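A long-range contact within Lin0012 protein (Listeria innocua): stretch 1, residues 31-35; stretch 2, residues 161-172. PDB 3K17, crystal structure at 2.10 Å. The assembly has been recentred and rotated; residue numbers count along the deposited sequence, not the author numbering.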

# COMPACT_ATOMS: atom_id res chain seq x y z
N ILE A 31 33.74 -25.43 -17.56
CA ILE A 31 35.09 -24.93 -17.67
C ILE A 31 34.96 -23.41 -17.79
O ILE A 31 34.08 -22.92 -18.49
CB ILE A 31 35.79 -25.44 -18.95
CG1 ILE A 31 35.85 -26.97 -18.95
CG2 ILE A 31 37.19 -24.82 -19.06
CD1 ILE A 31 36.65 -27.55 -17.80
N LEU A 32 35.82 -22.66 -17.09
CA LEU A 32 35.77 -21.21 -17.18
C LEU A 32 37.17 -20.63 -17.11
O LEU A 32 38.08 -21.26 -16.57
CB LEU A 32 34.97 -20.58 -16.03
CG LEU A 32 33.49 -20.88 -15.81
CD1 LEU A 32 33.34 -21.83 -14.63
CD2 LEU A 32 32.75 -19.55 -15.52
N THR A 33 37.33 -19.45 -17.67
CA THR A 33 38.59 -18.76 -17.59
C THR A 33 38.30 -17.34 -17.14
O THR A 33 37.28 -16.75 -17.50
CB THR A 33 39.34 -18.70 -18.94
OG1 THR A 33 40.57 -17.97 -18.76
CG2 THR A 33 38.52 -17.97 -20.00
N ALA A 34 39.19 -16.80 -16.31
CA ALA A 34 39.05 -15.43 -15.86
C ALA A 34 39.68 -14.61 -16.99
O ALA A 34 40.49 -15.14 -17.75
CB ALA A 34 39.80 -15.22 -14.55
N VAL A 35 39.31 -13.34 -17.11
CA VAL A 35 39.86 -12.51 -18.18
C VAL A 35 40.65 -11.32 -17.64
O VAL A 35 40.49 -10.92 -16.48
CB VAL A 35 38.74 -11.99 -19.13
CG1 VAL A 35 37.88 -13.15 -19.61
CG2 VAL A 35 37.89 -10.96 -18.42
N CYS A 161 26.96 -20.33 -9.69
CA CYS A 161 28.04 -19.70 -8.94
C CYS A 161 29.39 -20.07 -9.54
O CYS A 161 30.43 -19.87 -8.92
CB CYS A 161 27.99 -20.09 -7.46
SG CYS A 161 26.67 -19.22 -6.57
N GLY A 162 29.37 -20.61 -10.76
CA GLY A 162 30.62 -20.94 -11.44
C GLY A 162 31.32 -19.63 -11.75
O GLY A 162 32.55 -19.56 -11.80
N ASP A 163 30.53 -18.57 -11.96
CA ASP A 163 31.09 -17.26 -12.24
C ASP A 163 31.80 -16.76 -10.99
O ASP A 163 32.88 -16.18 -11.08
CB ASP A 163 30.00 -16.26 -12.68
CG ASP A 163 28.78 -16.25 -11.78
OD1 ASP A 163 28.70 -17.04 -10.80
OD2 ASP A 163 27.87 -15.44 -12.05
N ILE A 164 31.20 -16.99 -9.83
CA ILE A 164 31.81 -16.60 -8.57
C ILE A 164 33.17 -17.32 -8.43
O ILE A 164 34.17 -16.72 -8.05
CB ILE A 164 30.91 -17.00 -7.37
CG1 ILE A 164 29.67 -16.09 -7.31
CG2 ILE A 164 31.68 -16.93 -6.07
CD1 ILE A 164 29.98 -14.63 -7.05
N ALA A 165 33.19 -18.61 -8.76
CA ALA A 165 34.41 -19.41 -8.65
C ALA A 165 35.54 -18.88 -9.52
O ALA A 165 36.68 -18.72 -9.06
CB ALA A 165 34.11 -20.87 -9.02
N SER A 166 35.21 -18.60 -10.78
CA SER A 166 36.19 -18.10 -11.73
C SER A 166 36.77 -16.76 -11.31
O SER A 166 37.98 -16.56 -11.39
CB SER A 166 35.55 -18.00 -13.12
OG SER A 166 36.47 -17.47 -14.05
N CYS A 167 35.91 -15.84 -10.85
CA CYS A 167 36.38 -14.52 -10.42
C CYS A 167 37.27 -14.63 -9.18
O CYS A 167 38.27 -13.91 -9.04
CB CYS A 167 35.19 -13.60 -10.12
SG CYS A 167 34.20 -13.23 -11.60
N MSE A 168 36.91 -15.53 -8.28
CA MSE A 168 37.66 -15.74 -7.04
C MSE A 168 39.02 -16.42 -7.25
O MSE A 168 40.04 -15.98 -6.72
CB MSE A 168 36.81 -16.59 -6.08
CG MSE A 168 37.48 -16.98 -4.78
SE MSE A 168 37.73 -15.47 -3.60
CE MSE A 168 35.89 -15.31 -2.97
N TYR A 169 39.03 -17.49 -8.05
CA TYR A 169 40.24 -18.28 -8.30
C TYR A 169 41.17 -17.79 -9.41
O TYR A 169 42.37 -18.06 -9.38
CB TYR A 169 39.86 -19.74 -8.59
CG TYR A 169 39.46 -20.51 -7.35
CD1 TYR A 169 38.35 -20.12 -6.61
CD2 TYR A 169 40.22 -21.59 -6.90
CE1 TYR A 169 38.00 -20.79 -5.43
CE2 TYR A 169 39.88 -22.26 -5.73
CZ TYR A 169 38.78 -21.86 -5.00
OH TYR A 169 38.47 -22.50 -3.82
N GLY A 170 40.62 -17.07 -10.39
CA GLY A 170 41.45 -16.61 -11.49
C GLY A 170 41.84 -17.79 -12.37
O GLY A 170 41.37 -18.91 -12.17
N GLY A 171 42.70 -17.53 -13.36
CA GLY A 171 43.14 -18.59 -14.25
C GLY A 171 42.02 -19.37 -14.92
O GLY A 171 40.93 -18.85 -15.15
N TRP A 172 42.31 -20.63 -15.23
CA TRP A 172 41.37 -21.54 -15.86
C TRP A 172 40.93 -22.57 -14.83
O TRP A 172 41.76 -23.11 -14.10
CB TRP A 172 42.03 -22.26 -17.04
CG TRP A 172 42.37 -21.38 -18.21
CD1 TRP A 172 43.34 -20.42 -18.26
CD2 TRP A 172 41.70 -21.35 -19.48
NE1 TRP A 172 43.31 -19.78 -19.48
CE2 TRP A 172 42.31 -20.33 -20.25
CE3 TRP A 172 40.64 -22.08 -20.04
CZ2 TRP A 172 41.90 -20.02 -21.55
CZ3 TRP A 172 40.23 -21.77 -21.33
CH2 TRP A 172 40.85 -20.75 -22.07

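The contact joins strand 31-35 to helix 162-169 and to the turn that follows it; the strand and helix axes approach to 7.5 Å and cross at 46°. One hydrogen bond links the two stretches, from Ala 34 N to Gly 171 O, at 2.9 Å with an N-H...acceptor angle of 158°. It lies beside a non-hydrogen-bonded antiparallel pair, Thr 33 with Trp 172, whose CA atoms are 4.3 Å apart. Two CA-H...O contacts flank this pair, Trp 172 CA to Leu 32 O and Thr 33 CA to Gly 171 O, both 3.4 Å.

Because paired residues in a sheet share a face, the Thr 33 and Trp 172 side chains lie together. With Trp 172 at chi1 -68° (m) and chi2 69°, its indole presents a face to Thr 33: Thr 33 CB is 3.6 Å from the centroid of the six-membered ring and 11° off its normal, a CH-pi arrangement. Thr 33 is t (179°), which places OG1 3.3 Å from Trp 172 CE2 and also 3.0 Å from Ala 34 O, to which it donates a hydrogen bond. OG1 is 3.4 Å from Trp 172 NE1, but the angle is too poor for a hydrogen bond; NE1 is satisfied elsewhere in the structure.

Leu 32 and Ala 34 meet the helix. The CA-to-CB bond of Leu 32 points sideways, yet its m chi1 (-61°) brings the chain end nearer, with CD1 3.7 Å from Gly 162 O; chi2, at 104°, lies between wells. An ideal CB on Gly 162 would fall 3.5 Å from Leu 32 CD1, so the glycine leaves room for this methyl. Ser 166 points toward the strand, its CB 3.9 Å from Leu 32 CB, and its t rotamer (177°) sets OG 3.6 Å from Ala 34 N. Ala 34 CB packs 3.7 Å from Gly 170 CA, where positive phi (71°) ends the helical run.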